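Local coordinates for protein nucleoporin NUP159 (Saccharomyces cerevisiae, PDB 1XIP) that serves as a nuclear pore complex component whose N-terminal beta-propeller domain supports mRNA export by tethering the helicase Dbp5, at residues A[134-139]-A[170-175]; A[139-142]-A[148-151]; A[31-36]-A[329-334]. All coordinates share one frame; numbering follows the deposited sequence.

Interaction 1 (A[134-139]-A[170-175]); sequences NVNNTL and VTNSQL
Two turns from adjacent blades of the beta-propeller meet where V135 and N136 face T171 and N172, each turn joining the first two strands of its four-stranded sheet. V135 makes the apolar half of the contact. Its CG2, anti to the backbone N, extends to the other turn, 3.5 Å from T171 O and 3.9 Å from N172 CA, so that one methyl rests on the peptide backbone rather than on another side chain. W189, from the third strand of the second blade, also packs on V135. N136 and N172 supply the polar half. Their side chains cross at about a right angle and their amide planes are 77° apart. N172 ND2 donates to N136 OD1 over 3.2 Å, but the N-H...O angle of 131° makes this a weak bond. Each turn is closed by a backbone bond, V135 N to T138 O in the first and T171 N to Q174 O in the second. Side chains add to both: N134 ND2 is 3.3 Å from N136 O and 3.0 Å from T138 O, donating to both carbonyls from above their planes, while T171 OG1 receives two weak bonds, from the backbone N of S173 and of Q174. The chemistry therefore implies two turns shaped mainly by their own hydrogen bonds; across them the link is one methyl against backbone and one weak, bent hydrogen bond between the N172 and N136 amides.

Interaction 2 (A[139-142]-A[148-151]); sequences LVIL and LSAL
L148 is the apolar hub on the V140, L142 and A150 face of this strand pair. Its CD1 lies 3.9 Å from V140 CG1, the two side chains crossing obliquely, and 4.0 Å from L142 CB. The torsions explain the overlap: L148 CG is anti to the backbone N (chi1 -164°), and the turn at chi2 (64°) brings CD1 over the first strand. F168 of the next blade packs against V140, L142 and L148, so this face forms part of the interblade core. On the reverse face, L151 CB sits 4.0 Å from L139 CB and 4.2 Å from I141 CD1, while L108 of the preceding blade touches both leucines. Between the two apolar layers runs the backbone ladder. L139 pairs with L151 and I141 with S149, each through reciprocal, nearly straight N-H...O bonds; the L139 N to L151 O separation is 2.8 Å. V140 with A150 and L142 with L148 are the intervening non-hydrogen-bonded pairs. The polar group on the L139, I141 and L151 face is S149, whose OG stands between its own backbone N and carbonyl carbon and gives a weak second bond of 3.3 Å to I141 O, a carbonyl already accepting S149 N at 2.9 Å. Such an antiparallel hairpin, made of the middle two strands of a four-stranded sheet and covered by a neighbouring blade on each face, is characteristic of a beta-propeller blade.

Interaction 3 (A[31-36]-A[329-334]); sequences FNEKLP and EETDKD
The carboxylate of E33 is the flat group at the centre of this contact, with K333 and T331 gathered around its oxygens. K333 NZ stands 3.3 Å from OE1 and 3.4 Å from OE2 of E33, a salt bridge shared almost evenly between the two oxygens though each hydrogen bond is weak. OE2 also takes a weak bond from T331 OG1 at 3.4 Å, and T331 CG2 comes to 3.3 Å from the same E33 oxygen. E33 and T331 approach from opposite directions, whereas K333 crosses E33 at about a right angle, its chain bent at chi2 and again at chi4 (80°) to turn the ammonium group onto the carboxylate. Beside this group, N32 and E330 cross at a slant, their amide and carboxylate planes 63° apart, and come no nearer than 4.1 Å, between N32 ND2 and E330 OE1. Further back, one face of the F31 ring has L35 CD1 lying 3.2 Å above its plane, offset toward the rim. F31 to K34 form a type I' beta turn, closed by K34 N donating to F31 O, which presents N32 and E33 to the 329-334 loop; I273 also touches E33. An alanine in place of E33 has no carboxylate, which would probably leave the K333 ammonium without its charge mate and free to swing, and T331 OG1 without this acceptor. Between these two segments, which bury little surface against each other, the polar contacts thus converge on the E33 carboxylate, through a salt bridge and long, weak hydrogen bonds.

Interactions 1 and 2 share L139 and strand 138-143, with centres 10 Å apart: the hairpin of interaction 2 lies within one blade, and interaction 1 ties the turn before it to the next blade. They touch directly, L175 CD1 lying 4.2 Å from L148 CD2 and T138 CB 3.6 Å from L151 O. Interaction 3 lies elsewhere on the propeller, its centre about 32 Å from that of interaction 1, across the chain's centre, and about 30 Å from that of interaction 2. It joins loops flanking 18-26 and 337-343, the outer strands of the sheet in which strand 18-26 pairs with the C-terminal strand 374-381. All three belong to the region that interacts with Dbp5.

Interaction 1 (A[134-139]-A[170-175])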
loop_
_atom_site.group_PDB
_atom_site.type_symbol
_atom_site.label_atom_id
_atom_site.label_comp_id
_atom_site.label_asym_id
_atom_site.label_seq_id
_atom_site.Cartn_x
_atom_site.Cartn_y
_atom_site.Cartn_z
ATOM N N ASN A 134 -6.800 -7.241 4.353
ATOM C CA ASN A 134 -7.891 -7.529 5.249
ATOM C C ASN A 134 -9.093 -6.656 4.924
ATOM O O ASN A 134 -8.947 -5.447 4.744
ATOM C CB ASN A 134 -7.454 -7.318 6.684
ATOM C CG ASN A 134 -8.609 -7.372 7.643
ATOM O OD1 ASN A 134 -8.776 -6.479 8.466
ATOM N ND2 ASN A 134 -9.432 -8.420 7.534
ATOM N N VAL A 135 -10.278 -7.252 4.820
ATOM C CA VAL A 135 -11.452 -6.415 4.542
ATOM C C VAL A 135 -12.434 -6.331 5.710
ATOM O O VAL A 135 -12.574 -5.257 6.334
ATOM C CB VAL A 135 -12.095 -6.641 3.136
ATOM C CG1 VAL A 135 -12.173 -8.108 2.776
ATOM C CG2 VAL A 135 -13.441 -5.957 3.053
ATOM N N ASN A 136 -13.083 -7.431 6.066
ATOM C CA ASN A 136 -13.807 -7.405 7.334
ATOM C C ASN A 136 -13.277 -8.474 8.252
ATOM O O ASN A 136 -12.335 -8.247 9.004
ATOM C CB ASN A 136 -15.314 -7.548 7.117
ATOM C CG ASN A 136 -15.925 -6.316 6.492
ATOM O OD1 ASN A 136 -15.877 -5.222 7.062
ATOM N ND2 ASN A 136 -16.487 -6.478 5.300
ATOM N N ASN A 137 -13.886 -9.646 8.174
ATOM C CA ASN A 137 -13.412 -10.822 8.874
ATOM C C ASN A 137 -12.741 -11.763 7.905
ATOM O O ASN A 137 -12.727 -12.980 8.109
ATOM C CB ASN A 137 -14.577 -11.544 9.566
ATOM C CG ASN A 137 -15.233 -10.694 10.610
ATOM O OD1 ASN A 137 -14.571 -10.191 11.531
ATOM N ND2 ASN A 137 -16.538 -10.493 10.467
ATOM N N THR A 138 -12.203 -11.212 6.830
ATOM C CA THR A 138 -11.591 -12.060 5.835
ATOM C C THR A 138 -10.262 -11.487 5.345
ATOM O O THR A 138 -10.084 -10.262 5.254
ATOM C CB THR A 138 -12.569 -12.347 4.670
ATOM O OG1 THR A 138 -12.758 -11.154 3.923
ATOM C CG2 THR A 138 -13.992 -12.642 5.163
ATOM N N LEU A 139 -9.331 -12.394 5.065
ATOM C CA LEU A 139 -8.026 -12.054 4.532
ATOM C C LEU A 139 -7.957 -12.482 3.118
ATOM O O LEU A 139 -8.101 -13.660 2.839
ATOM C CB LEU A 139 -6.940 -12.791 5.292
ATOM C CG LEU A 139 -6.104 -11.945 6.243
ATOM C CD1 LEU A 139 -5.002 -12.799 6.825
ATOM C CD2 LEU A 139 -5.529 -10.768 5.513
ATOM N N VAL A 170 -8.926 -4.550 -2.777
ATOM C CA VAL A 170 -10.290 -4.625 -2.247
ATOM C C VAL A 170 -10.673 -3.405 -1.466
ATOM O O VAL A 170 -9.819 -2.749 -0.834
ATOM C CB VAL A 170 -10.516 -5.789 -1.261
ATOM C CG1 VAL A 170 -11.319 -6.896 -1.906
ATOM C CG2 VAL A 170 -9.236 -6.280 -0.652
ATOM N N THR A 171 -11.972 -3.115 -1.496
ATOM C CA THR A 171 -12.600 -2.231 -0.533
ATOM C C THR A 171 -13.672 -3.036 0.189
ATOM O O THR A 171 -13.800 -4.239 -0.020
ATOM C CB THR A 171 -13.246 -1.026 -1.232
ATOM O OG1 THR A 171 -14.253 -1.487 -2.157
ATOM C CG2 THR A 171 -12.227 -0.281 -2.096
ATOM N N ASN A 172 -14.457 -2.368 1.016
ATOM C CA ASN A 172 -15.577 -3.010 1.661
ATOM C C ASN A 172 -16.597 -3.635 0.705
ATOM O O ASN A 172 -17.324 -4.541 1.093
ATOM C CB ASN A 172 -16.278 -2.028 2.578
ATOM C CG ASN A 172 -17.016 -2.721 3.674
ATOM O OD1 ASN A 172 -18.205 -3.027 3.541
ATOM N ND2 ASN A 172 -16.312 -3.016 4.765
ATOM N N SER A 173 -16.644 -3.155 -0.540
ATOM C CA SER A 173 -17.710 -3.546 -1.469
ATOM C C SER A 173 -17.257 -3.938 -2.873
ATOM O O SER A 173 -18.064 -4.407 -3.670
ATOM C CB SER A 173 -18.766 -2.448 -1.546
ATOM O OG SER A 173 -18.177 -1.220 -1.914
ATOM N N GLN A 174 -15.967 -3.770 -3.165
ATOM C CA GLN A 174 -15.426 -4.084 -4.491
ATOM C C GLN A 174 -14.134 -4.902 -4.422
ATOM O O GLN A 174 -13.380 -4.791 -3.460
ATOM C CB GLN A 174 -15.175 -2.789 -5.242
ATOM C CG GLN A 174 -15.092 -2.912 -6.740
ATOM C CD GLN A 174 -14.786 -1.570 -7.388
ATOM O OE1 GLN A 174 -14.710 -0.541 -6.692
ATOM N NE2 GLN A 174 -14.620 -1.563 -8.717
ATOM N N LEU A 175 -13.897 -5.726 -5.443
ATOM C CA LEU A 175 -12.631 -6.455 -5.616
ATOM C C LEU A 175 -12.169 -6.344 -7.061
ATOM O O LEU A 175 -12.867 -6.781 -7.985
ATOM C CB LEU A 175 -12.775 -7.939 -5.219
ATOM C CG LEU A 175 -11.633 -8.996 -5.319
ATOM C CD1 LEU A 175 -10.267 -8.464 -5.668
ATOM C CD2 LEU A 175 -11.524 -9.787 -4.025
#

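Interaction 2 (A[139-142]-A[148-151])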
loop_
_atom_site.group_PDB
_atom_site.type_symbol
_atom_site.label_atom_id
_atom_site.label_comp_id
_atom_site.label_asym_id
_atom_site.label_seq_id
_atom_site.Cartn_x
_atom_site.Cartn_y
_atom_site.Cartn_z
ATOM N N LEU A 139 -9.331 -12.394 5.065
ATOM C CA LEU A 139 -8.026 -12.054 4.532
ATOM C C LEU A 139 -7.957 -12.482 3.118
ATOM O O LEU A 139 -8.101 -13.660 2.839
ATOM C CB LEU A 139 -6.940 -12.791 5.292
ATOM C CG LEU A 139 -6.104 -11.945 6.243
ATOM C CD1 LEU A 139 -5.002 -12.799 6.825
ATOM C CD2 LEU A 139 -5.529 -10.768 5.513
ATOM N N VAL A 140 -7.738 -11.533 2.215
ATOM C CA VAL A 140 -7.590 -11.861 0.811
ATOM C C VAL A 140 -6.116 -12.001 0.482
ATOM O O VAL A 140 -5.330 -11.119 0.779
ATOM C CB VAL A 140 -8.257 -10.840 -0.110
ATOM C CG1 VAL A 140 -8.191 -11.334 -1.557
ATOM C CG2 VAL A 140 -9.704 -10.612 0.297
ATOM N N ILE A 141 -5.754 -13.120 -0.136
ATOM C CA ILE A 141 -4.363 -13.520 -0.251
ATOM C C ILE A 141 -3.975 -13.786 -1.699
ATOM O O ILE A 141 -4.633 -14.567 -2.401
ATOM C CB ILE A 141 -4.106 -14.781 0.632
ATOM C CG1 ILE A 141 -4.183 -14.413 2.115
ATOM C CG2 ILE A 141 -2.751 -15.398 0.319
ATOM C CD1 ILE A 141 -4.397 -15.571 3.043
ATOM N N LEU A 142 -2.910 -13.131 -2.151
ATOM C CA LEU A 142 -2.356 -13.434 -3.454
ATOM C C LEU A 142 -1.071 -14.246 -3.372
ATOM O O LEU A 142 -0.076 -13.822 -2.788
ATOM C CB LEU A 142 -2.163 -12.185 -4.298
ATOM C CG LEU A 142 -1.507 -12.431 -5.666
ATOM C CD1 LEU A 142 -2.376 -13.311 -6.582
ATOM C CD2 LEU A 142 -1.209 -11.117 -6.318
ATOM N N LEU A 148 -5.492 -16.251 -6.298
ATOM C CA LEU A 148 -6.190 -15.375 -5.352
ATOM C C LEU A 148 -7.150 -16.169 -4.478
ATOM O O LEU A 148 -8.082 -16.799 -4.993
ATOM C CB LEU A 148 -6.942 -14.267 -6.082
ATOM C CG LEU A 148 -7.370 -13.098 -5.201
ATOM C CD1 LEU A 148 -6.156 -12.402 -4.649
ATOM C CD2 LEU A 148 -8.224 -12.132 -5.983
ATOM N N SER A 149 -6.927 -16.131 -3.160
ATOM C CA SER A 149 -7.711 -16.933 -2.209
ATOM C C SER A 149 -8.263 -16.117 -1.049
ATOM O O SER A 149 -7.819 -14.999 -0.798
ATOM C CB SER A 149 -6.870 -18.076 -1.668
ATOM O OG SER A 149 -5.571 -17.615 -1.382
ATOM N N ALA A 150 -9.233 -16.691 -0.346
ATOM C CA ALA A 150 -9.906 -16.015 0.759
ATOM C C ALA A 150 -9.867 -16.840 2.042
ATOM O O ALA A 150 -10.252 -18.010 2.046
ATOM C CB ALA A 150 -11.345 -15.691 0.390
ATOM N N LEU A 151 -9.377 -16.219 3.117
ATOM C CA LEU A 151 -9.333 -16.831 4.437
ATOM C C LEU A 151 -10.375 -16.191 5.337
ATOM O O LEU A 151 -10.315 -14.990 5.593
ATOM C CB LEU A 151 -7.957 -16.640 5.058
ATOM C CG LEU A 151 -7.303 -17.773 5.860
ATOM C CD1 LEU A 151 -6.623 -17.226 7.104
ATOM C CD2 LEU A 151 -8.264 -18.910 6.208
#

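Interaction 3 (A[31-36]-A[329-334])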
loop_
_atom_site.group_PDB
_atom_site.type_symbol
_atom_site.label_atom_id
_atom_site.label_comp_id
_atom_site.label_asym_id
_atom_site.label_seq_id
_atom_site.Cartn_x
_atom_site.Cartn_y
_atom_site.Cartn_z
ATOM N N PHE A 31 16.492 -2.735 7.087
ATOM C CA PHE A 31 16.588 -3.948 6.289
ATOM C C PHE A 31 17.943 -4.037 5.563
ATOM O O PHE A 31 18.224 -5.035 4.881
ATOM C CB PHE A 31 15.471 -3.963 5.254
ATOM C CG PHE A 31 14.150 -4.436 5.782
ATOM C CD1 PHE A 31 13.916 -5.793 6.002
ATOM C CD2 PHE A 31 13.113 -3.522 6.035
ATOM C CE1 PHE A 31 12.682 -6.234 6.459
ATOM C CE2 PHE A 31 11.857 -3.962 6.506
ATOM C CZ PHE A 31 11.646 -5.316 6.714
ATOM N N ASN A 32 18.761 -2.991 5.700
ATOM C CA ASN A 32 20.023 -2.872 4.980
ATOM C C ASN A 32 19.922 -3.277 3.516
ATOM O O ASN A 32 20.817 -3.930 2.975
ATOM C CB ASN A 32 21.129 -3.652 5.684
ATOM C CG ASN A 32 21.394 -3.139 7.080
ATOM O OD1 ASN A 32 21.346 -3.902 8.050
ATOM N ND2 ASN A 32 21.670 -1.836 7.199
ATOM N N GLU A 33 18.813 -2.885 2.891
ATOM C CA GLU A 33 18.576 -3.060 1.446
ATOM C C GLU A 33 18.186 -4.470 1.038
ATOM O O GLU A 33 17.907 -4.718 -0.124
ATOM C CB GLU A 33 19.747 -2.526 0.608
ATOM C CG GLU A 33 20.248 -1.196 1.138
ATOM C CD GLU A 33 21.187 -0.479 0.210
ATOM O OE1 GLU A 33 21.971 -1.144 -0.500
ATOM O OE2 GLU A 33 21.141 0.768 0.220
ATOM N N LYS A 34 18.112 -5.369 2.013
ATOM C CA LYS A 34 17.595 -6.712 1.792
ATOM C C LYS A 34 16.175 -6.847 2.387
ATOM O O LYS A 34 16.014 -7.109 3.577
ATOM C CB LYS A 34 18.563 -7.750 2.381
ATOM C CG LYS A 34 18.332 -9.173 1.903
ATOM C CD LYS A 34 19.227 -10.173 2.679
ATOM C CE LYS A 34 19.414 -11.497 1.911
ATOM N NZ LYS A 34 19.970 -12.583 2.784
ATOM N N LEU A 35 15.161 -6.650 1.541
ATOM C CA LEU A 35 13.752 -6.662 1.944
ATOM C C LEU A 35 13.099 -7.933 1.433
ATOM O O LEU A 35 13.513 -8.435 0.401
ATOM C CB LEU A 35 13.031 -5.495 1.293
ATOM C CG LEU A 35 13.230 -4.038 1.681
ATOM C CD1 LEU A 35 12.412 -3.715 2.892
ATOM C CD2 LEU A 35 14.692 -3.614 1.862
ATOM N N PRO A 36 12.072 -8.448 2.116
ATOM C CA PRO A 36 11.363 -9.638 1.628
ATOM C C PRO A 36 10.694 -9.335 0.294
ATOM O O PRO A 36 9.994 -8.326 0.196
ATOM C CB PRO A 36 10.309 -9.892 2.710
ATOM C CG PRO A 36 10.824 -9.206 3.900
ATOM C CD PRO A 36 11.515 -7.970 3.395
ATOM N N GLU A 329 20.948 8.500 5.320
ATOM C CA GLU A 329 22.150 9.127 5.868
ATOM C C GLU A 329 23.353 8.190 5.738
ATOM O O GLU A 329 24.501 8.647 5.683
ATOM C CB GLU A 329 21.943 9.547 7.324
ATOM C CG GLU A 329 22.655 10.843 7.702
ATOM C CD GLU A 329 22.603 11.142 9.202
ATOM O OE1 GLU A 329 21.519 10.954 9.813
ATOM O OE2 GLU A 329 23.643 11.570 9.774
ATOM N N GLU A 330 23.072 6.886 5.660
ATOM C CA GLU A 330 24.105 5.866 5.530
ATOM C C GLU A 330 24.544 5.609 4.089
ATOM O O GLU A 330 25.728 5.724 3.774
ATOM C CB GLU A 330 23.663 4.556 6.189
ATOM C CG GLU A 330 24.825 3.682 6.671
ATOM C CD GLU A 330 24.372 2.370 7.303
ATOM O OE1 GLU A 330 23.187 1.997 7.135
ATOM O OE2 GLU A 330 25.200 1.708 7.970
ATOM N N THR A 331 23.598 5.261 3.222
ATOM C CA THR A 331 23.928 4.857 1.851
ATOM C C THR A 331 23.886 6.008 0.844
ATOM O O THR A 331 24.447 5.897 -0.262
ATOM C CB THR A 331 23.022 3.684 1.370
ATOM O OG1 THR A 331 22.972 2.673 2.379
ATOM C CG2 THR A 331 23.675 2.941 0.195
ATOM N N ASP A 332 23.233 7.106 1.221
ATOM C CA ASP A 332 22.955 8.205 0.294
ATOM C C ASP A 332 22.061 7.795 -0.882
ATOM O O ASP A 332 22.029 8.470 -1.911
ATOM C CB ASP A 332 24.247 8.828 -0.214
ATOM C CG ASP A 332 24.476 10.193 0.351
ATOM O OD1 ASP A 332 23.973 11.176 -0.250
ATOM O OD2 ASP A 332 25.128 10.377 1.405
ATOM N N LYS A 333 21.349 6.680 -0.712
ATOM C CA LYS A 333 20.339 6.222 -1.658
ATOM C C LYS A 333 18.970 6.744 -1.230
ATOM O O LYS A 333 18.767 7.113 -0.069
ATOM C CB LYS A 333 20.307 4.700 -1.688
ATOM C CG LYS A 333 21.474 4.058 -2.390
ATOM C CD LYS A 333 20.987 2.871 -3.236
ATOM C CE LYS A 333 22.140 2.038 -3.780
ATOM N NZ LYS A 333 22.669 1.099 -2.759
ATOM N N ASP A 334 18.039 6.790 -2.177
ATOM C CA ASP A 334 16.648 7.125 -1.891
ATOM C C ASP A 334 15.972 5.978 -1.148
ATOM O O ASP A 334 16.184 4.798 -1.471
ATOM C CB ASP A 334 15.896 7.394 -3.193
ATOM C CG ASP A 334 15.937 8.863 -3.613
ATOM O OD1 ASP A 334 16.651 9.662 -2.960
ATOM O OD2 ASP A 334 15.283 9.305 -4.593
#